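Local coordinates for protein ribonucleoside-diphosphate reductase subunit beta (PDB 4N83) that carries a dinuclear manganese site and probably works with the alpha subunit to reduce ribonucleoside diphosphates to the deoxyribonucleotides needed for DNA synthesis, at residues A[15-21]-A[197-201]; A[24-30]-A[189-194]. One frame throughout, in Å; residues are numbered along the deposited sequence.

Contact 1: A[15-21]-A[197-201]; sequences DVIDKST and YIGYK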
# COMPACT_ATOMS: atom_id res chain seq x y z
N ASP A 15 -20.54 0.13 -0.57
CA ASP A 15 -20.51 0.17 -2.04
C ASP A 15 -19.93 -1.13 -2.59
O ASP A 15 -18.77 -1.47 -2.33
CB ASP A 15 -19.67 1.37 -2.51
CG ASP A 15 -19.90 1.72 -3.97
OD1 ASP A 15 -20.54 0.92 -4.70
OD2 ASP A 15 -19.44 2.80 -4.39
N VAL A 16 -20.74 -1.85 -3.36
CA VAL A 16 -20.37 -3.18 -3.89
C VAL A 16 -19.14 -3.21 -4.81
O VAL A 16 -18.54 -4.26 -5.00
CB VAL A 16 -21.56 -3.85 -4.62
CG1 VAL A 16 -22.66 -4.21 -3.63
CG2 VAL A 16 -22.10 -2.97 -5.74
N ILE A 17 -18.79 -2.06 -5.40
CA ILE A 17 -17.62 -1.98 -6.28
C ILE A 17 -16.31 -1.96 -5.47
O ILE A 17 -15.24 -2.25 -6.01
CB ILE A 17 -17.73 -0.79 -7.26
CG1 ILE A 17 -18.81 -1.10 -8.30
CG2 ILE A 17 -16.40 -0.50 -7.95
CD1 ILE A 17 -19.06 -0.01 -9.32
N ASP A 18 -16.39 -1.64 -4.18
CA ASP A 18 -15.23 -1.75 -3.29
C ASP A 18 -14.77 -3.21 -3.22
O ASP A 18 -13.58 -3.50 -3.35
CB ASP A 18 -15.56 -1.25 -1.88
CG ASP A 18 -15.96 0.21 -1.85
OD1 ASP A 18 -15.52 0.99 -2.72
OD2 ASP A 18 -16.73 0.59 -0.93
N LYS A 19 -15.73 -4.11 -3.01
CA LYS A 19 -15.49 -5.55 -3.05
C LYS A 19 -14.71 -5.96 -4.29
O LYS A 19 -13.61 -6.52 -4.19
CB LYS A 19 -16.81 -6.33 -3.04
CG LYS A 19 -17.35 -6.68 -1.66
CD LYS A 19 -18.58 -7.58 -1.79
CE LYS A 19 -18.77 -8.49 -0.59
NZ LYS A 19 -19.51 -9.72 -0.96
N SER A 20 -15.29 -5.67 -5.46
CA SER A 20 -14.75 -6.15 -6.73
C SER A 20 -13.41 -5.51 -7.09
O SER A 20 -12.54 -6.19 -7.65
CB SER A 20 -15.76 -5.91 -7.86
OG SER A 20 -16.18 -4.56 -7.90
N THR A 21 -13.24 -4.23 -6.78
CA THR A 21 -12.00 -3.52 -7.10
C THR A 21 -10.84 -4.01 -6.24
O THR A 21 -9.70 -4.10 -6.72
CB THR A 21 -12.15 -2.00 -6.93
OG1 THR A 21 -13.34 -1.55 -7.59
CG2 THR A 21 -10.93 -1.28 -7.53
N TYR A 197 -11.79 2.83 -11.46
CA TYR A 197 -12.23 2.95 -10.07
C TYR A 197 -12.23 4.40 -9.60
O TYR A 197 -13.20 4.86 -9.01
CB TYR A 197 -11.34 2.12 -9.15
CG TYR A 197 -11.82 2.12 -7.71
CD1 TYR A 197 -13.08 1.63 -7.38
CD2 TYR A 197 -11.01 2.58 -6.68
CE1 TYR A 197 -13.53 1.62 -6.06
CE2 TYR A 197 -11.44 2.57 -5.36
CZ TYR A 197 -12.70 2.09 -5.06
OH TYR A 197 -13.14 2.07 -3.75
N ILE A 198 -11.13 5.11 -9.86
CA ILE A 198 -11.03 6.53 -9.51
C ILE A 198 -12.06 7.33 -10.30
O ILE A 198 -12.70 8.23 -9.77
CB ILE A 198 -9.61 7.09 -9.75
CG1 ILE A 198 -8.60 6.44 -8.79
CG2 ILE A 198 -9.59 8.60 -9.58
CD1 ILE A 198 -7.15 6.69 -9.14
N GLY A 199 -12.22 6.98 -11.58
CA GLY A 199 -13.22 7.61 -12.44
C GLY A 199 -14.66 7.32 -12.06
O GLY A 199 -15.55 8.11 -12.35
N TYR A 200 -14.90 6.18 -11.41
CA TYR A 200 -16.23 5.83 -10.93
C TYR A 200 -16.62 6.65 -9.71
O TYR A 200 -17.72 7.20 -9.65
CB TYR A 200 -16.33 4.33 -10.60
CG TYR A 200 -17.51 4.00 -9.71
CD1 TYR A 200 -18.81 4.17 -10.16
CD2 TYR A 200 -17.32 3.55 -8.41
CE1 TYR A 200 -19.89 3.88 -9.35
CE2 TYR A 200 -18.39 3.25 -7.59
CZ TYR A 200 -19.68 3.42 -8.06
OH TYR A 200 -20.75 3.12 -7.26
N LYS A 201 -15.71 6.72 -8.74
CA LYS A 201 -15.92 7.51 -7.52
C LYS A 201 -16.04 9.01 -7.83
O LYS A 201 -16.65 9.76 -7.06
CB LYS A 201 -14.79 7.27 -6.51
CG LYS A 201 -14.85 5.91 -5.83
CD LYS A 201 -15.92 5.87 -4.75
CE LYS A 201 -16.09 4.47 -4.17
NZ LYS A 201 -17.23 4.40 -3.21
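D15 receives two donors from helix 178-206 on a single carboxylate oxygen. The ammonium NZ of K201 reaches its OD2 at 3.0 Å, a salt bridge made on the anti side, while the hydroxyl OH of Y200 donates to the same OD2 at 3.2 Å through the syn lone pair. Aspartate suits this spot because one carboxylate oxygen can accept from both sides. Three residues on, D18 divides its acceptors: OD1 takes the hydroxyl of Y197 (OH to OD1 2.8 Å), and OD2 is hydrogen-bonded to OG1 of T83. A longer pairing of D18 OD1 with K201 NZ, 3.8 Å, joins both aspartates to one lysine. T21 OG1 lies anti to its carbonyl carbon (chi1 -48°) and hydrogen-bonds back to I17 O, 2.6 Å away. The same torsion lays methyl CG2 over one face of the Y197 ring, 3.8 Å from the centroid. I17 CD1 covers a face of Y200 in the same manner. The short helical segments run nearly antiparallel (173°) with axes 11.7 Å apart, so tyrosine and lysine are needed to bridge the gap. The chemistry implies a two-sided seam: the charges of D15, D18 and K201 along one flank, I17 and T21 packed on tyrosine rings along the other.

Contact 2: A[24-30]-A[189-194]; sequences KLTEQFW and RDESVH. With MN (manganese (II) ion), chain I; MN (manganese (II) ion), chain J.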
# COMPACT_ATOMS: atom_id res chain seq x y z
N LYS A 24 -10.06 -7.67 -7.68
CA LYS A 24 -9.36 -7.61 -8.96
C LYS A 24 -7.90 -7.17 -8.81
O LYS A 24 -7.01 -7.80 -9.37
CB LYS A 24 -10.08 -6.67 -9.93
CG LYS A 24 -9.40 -6.52 -11.28
CD LYS A 24 -10.40 -6.37 -12.42
CE LYS A 24 -11.00 -7.71 -12.82
NZ LYS A 24 -11.92 -7.59 -13.98
N LEU A 25 -7.68 -6.11 -8.04
CA LEU A 25 -6.33 -5.57 -7.87
C LEU A 25 -5.42 -6.50 -7.08
O LEU A 25 -4.25 -6.68 -7.44
CB LEU A 25 -6.37 -4.18 -7.22
CG LEU A 25 -6.86 -3.03 -8.10
CD1 LEU A 25 -7.23 -1.82 -7.25
CD2 LEU A 25 -5.81 -2.66 -9.14
N THR A 26 -5.94 -7.09 -6.01
CA THR A 26 -5.18 -8.05 -5.22
C THR A 26 -4.86 -9.31 -6.02
O THR A 26 -3.76 -9.87 -5.91
CB THR A 26 -5.93 -8.45 -3.93
OG1 THR A 26 -7.27 -8.86 -4.26
CG2 THR A 26 -5.97 -7.28 -2.95
N GLU A 27 -5.82 -9.76 -6.83
CA GLU A 27 -5.59 -10.86 -7.77
C GLU A 27 -4.59 -10.45 -8.86
O GLU A 27 -3.88 -11.30 -9.40
CB GLU A 27 -6.90 -11.31 -8.41
CG GLU A 27 -7.80 -12.12 -7.49
CD GLU A 27 -9.13 -12.48 -8.13
OE1 GLU A 27 -9.59 -11.75 -9.04
OE2 GLU A 27 -9.73 -13.50 -7.73
N GLN A 28 -4.53 -9.16 -9.17
CA GLN A 28 -3.56 -8.61 -10.12
C GLN A 28 -2.26 -8.16 -9.45
O GLN A 28 -1.63 -7.19 -9.89
CB GLN A 28 -4.18 -7.44 -10.90
CG GLN A 28 -5.20 -7.85 -11.95
CD GLN A 28 -5.79 -6.65 -12.69
OE1 GLN A 28 -5.22 -5.56 -12.68
NE2 GLN A 28 -6.94 -6.86 -13.33
N PHE A 29 -1.85 -8.85 -8.38
CA PHE A 29 -0.58 -8.57 -7.70
C PHE A 29 0.58 -9.15 -8.52
O PHE A 29 0.46 -10.23 -9.09
CB PHE A 29 -0.60 -9.18 -6.29
CG PHE A 29 0.73 -9.17 -5.58
CD1 PHE A 29 1.03 -8.19 -4.65
CD2 PHE A 29 1.67 -10.17 -5.83
CE1 PHE A 29 2.25 -8.19 -3.98
CE2 PHE A 29 2.89 -10.17 -5.17
CZ PHE A 29 3.18 -9.18 -4.25
N TRP A 30 1.71 -8.43 -8.55
CA TRP A 30 2.90 -8.91 -9.27
C TRP A 30 4.19 -8.23 -8.81
O TRP A 30 4.16 -7.19 -8.14
CB TRP A 30 2.73 -8.72 -10.78
CG TRP A 30 2.57 -7.29 -11.20
CD1 TRP A 30 1.42 -6.56 -11.19
CD2 TRP A 30 3.58 -6.43 -11.71
NE1 TRP A 30 1.65 -5.29 -11.65
CE2 TRP A 30 2.98 -5.18 -11.98
CE3 TRP A 30 4.95 -6.58 -11.96
CZ2 TRP A 30 3.69 -4.10 -12.50
CZ3 TRP A 30 5.66 -5.50 -12.48
CH2 TRP A 30 5.03 -4.27 -12.74
N ARG A 189 -2.34 -3.01 -17.11
CA ARG A 189 -3.45 -3.79 -16.56
C ARG A 189 -3.92 -3.23 -15.22
O ARG A 189 -5.12 -3.17 -14.96
CB ARG A 189 -3.05 -5.26 -16.39
CG ARG A 189 -4.21 -6.19 -16.07
CD ARG A 189 -3.76 -7.63 -15.88
NE ARG A 189 -3.02 -7.83 -14.63
CZ ARG A 189 -2.48 -8.98 -14.25
NH1 ARG A 189 -2.58 -10.07 -15.01
NH2 ARG A 189 -1.83 -9.06 -13.09
N ASP A 190 -2.97 -2.82 -14.38
CA ASP A 190 -3.29 -2.20 -13.09
C ASP A 190 -3.88 -0.80 -13.27
O ASP A 190 -4.88 -0.46 -12.63
CB ASP A 190 -2.05 -2.11 -12.19
CG ASP A 190 -1.67 -3.44 -11.57
OD1 ASP A 190 -2.57 -4.28 -11.34
OD2 ASP A 190 -0.47 -3.64 -11.30
N GLU A 191 -3.26 0.00 -14.13
CA GLU A 191 -3.69 1.39 -14.33
C GLU A 191 -5.02 1.49 -15.08
O GLU A 191 -5.75 2.47 -14.91
CB GLU A 191 -2.61 2.20 -15.06
CG GLU A 191 -1.33 2.41 -14.26
CD GLU A 191 -1.55 3.07 -12.91
OE1 GLU A 191 -2.59 3.73 -12.72
OE2 GLU A 191 -0.68 2.91 -12.03
N SER A 192 -5.34 0.48 -15.88
CA SER A 192 -6.65 0.41 -16.53
C SER A 192 -7.77 0.30 -15.49
O SER A 192 -8.83 0.90 -15.64
CB SER A 192 -6.71 -0.78 -17.50
OG SER A 192 -7.96 -0.83 -18.17
N VAL A 193 -7.50 -0.46 -14.42
CA VAL A 193 -8.46 -0.65 -13.33
C VAL A 193 -8.48 0.56 -12.39
O VAL A 193 -9.54 0.90 -11.84
CB VAL A 193 -8.15 -1.93 -12.52
CG1 VAL A 193 -9.14 -2.10 -11.37
CG2 VAL A 193 -8.19 -3.16 -13.43
N HIS A 194 -7.33 1.19 -12.18
CA HIS A 194 -7.24 2.39 -11.34
C HIS A 194 -8.07 3.53 -11.92
O HIS A 194 -8.85 4.17 -11.20
CB HIS A 194 -5.79 2.86 -11.18
CG HIS A 194 -4.95 1.95 -10.34
ND1 HIS A 194 -3.58 1.85 -10.48
CD2 HIS A 194 -5.29 1.08 -9.36
CE1 HIS A 194 -3.11 0.97 -9.62
NE2 HIS A 194 -4.13 0.49 -8.93
MN MN I . -3.10 4.79 -10.59
MN MN J . 1.28 3.90 -12.13
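Q28, L25 and D190 bury much of the surface where the end of helix 16-27 meets helix 178-206. The helix gives way at Q28, whose extended chain lies across R189: CG rests over one face of the guanidinium, 3.5 Å from R189 NE. A long, flexible glutamine suits this edge, since its methylenes can cover the flat cation.

L25 supplies the apolar part. Its first two torsions (chi1 -74°, chi2 164°) together bring CD2 to 4.0 Å from V193 CG1 and 3.6 Å from H194 NE2. A compact methyl fits between valine and imidazole, while CD1 only grazes H194 CD2. L25 also touches N92 of helix 84-111.

D190 is the polar centre. W30 NE1 donates to D190 OD2 at 2.7 Å, with the acceptor in the indole plane and the N-H...O angle 156°; the nitrogen comes to the syn side, somewhat out of the carboxylate plane. The same oxygen accepts from NE2 of H100, a manganese ligand, so D190 is a second-shell residue linking tryptophan to metal site. E191, the next residue, points away from residues 24-30 and bridges the metals, OE1 at 2.4 Å from the manganese of chain I and OE2 at 2.2 Å from that of chain J. H194 belongs to the same site, its ND1 3.0 Å from the chain I manganese, long for a metal bond. F29, turned the other way, stacks on F29 of the second subunit.

The Trp-Asp-His chain W30-D190-H100 resembles the one proposed to carry the radical in class I reductase small subunits. The chemistry implies that this N-terminal segment is hydrogen-bonded to the metal centre's second shell, with apolar and cationic groups packed beside it.

Overall arrangement
Contacts 1 and 2 both pair helix 16-27 with helix 178-206, and their centres lie 13 Å apart. The chain enters through contact 1, makes contact 2, and returns along the second helix in reverse order: going forward from residues 15-21 to 24-30 corresponds to going back from 197-201 to 189-194, as an antiparallel pairing requires. Most of the chain between the two helices is itself helical, including 84-111, which touches both contacts. The N-terminal helix thus lies along one of the metal-binding helices of the ferritin-like bundle, with contact 1 toward the periphery and contact 2 at the dimanganese centre and dimer interface.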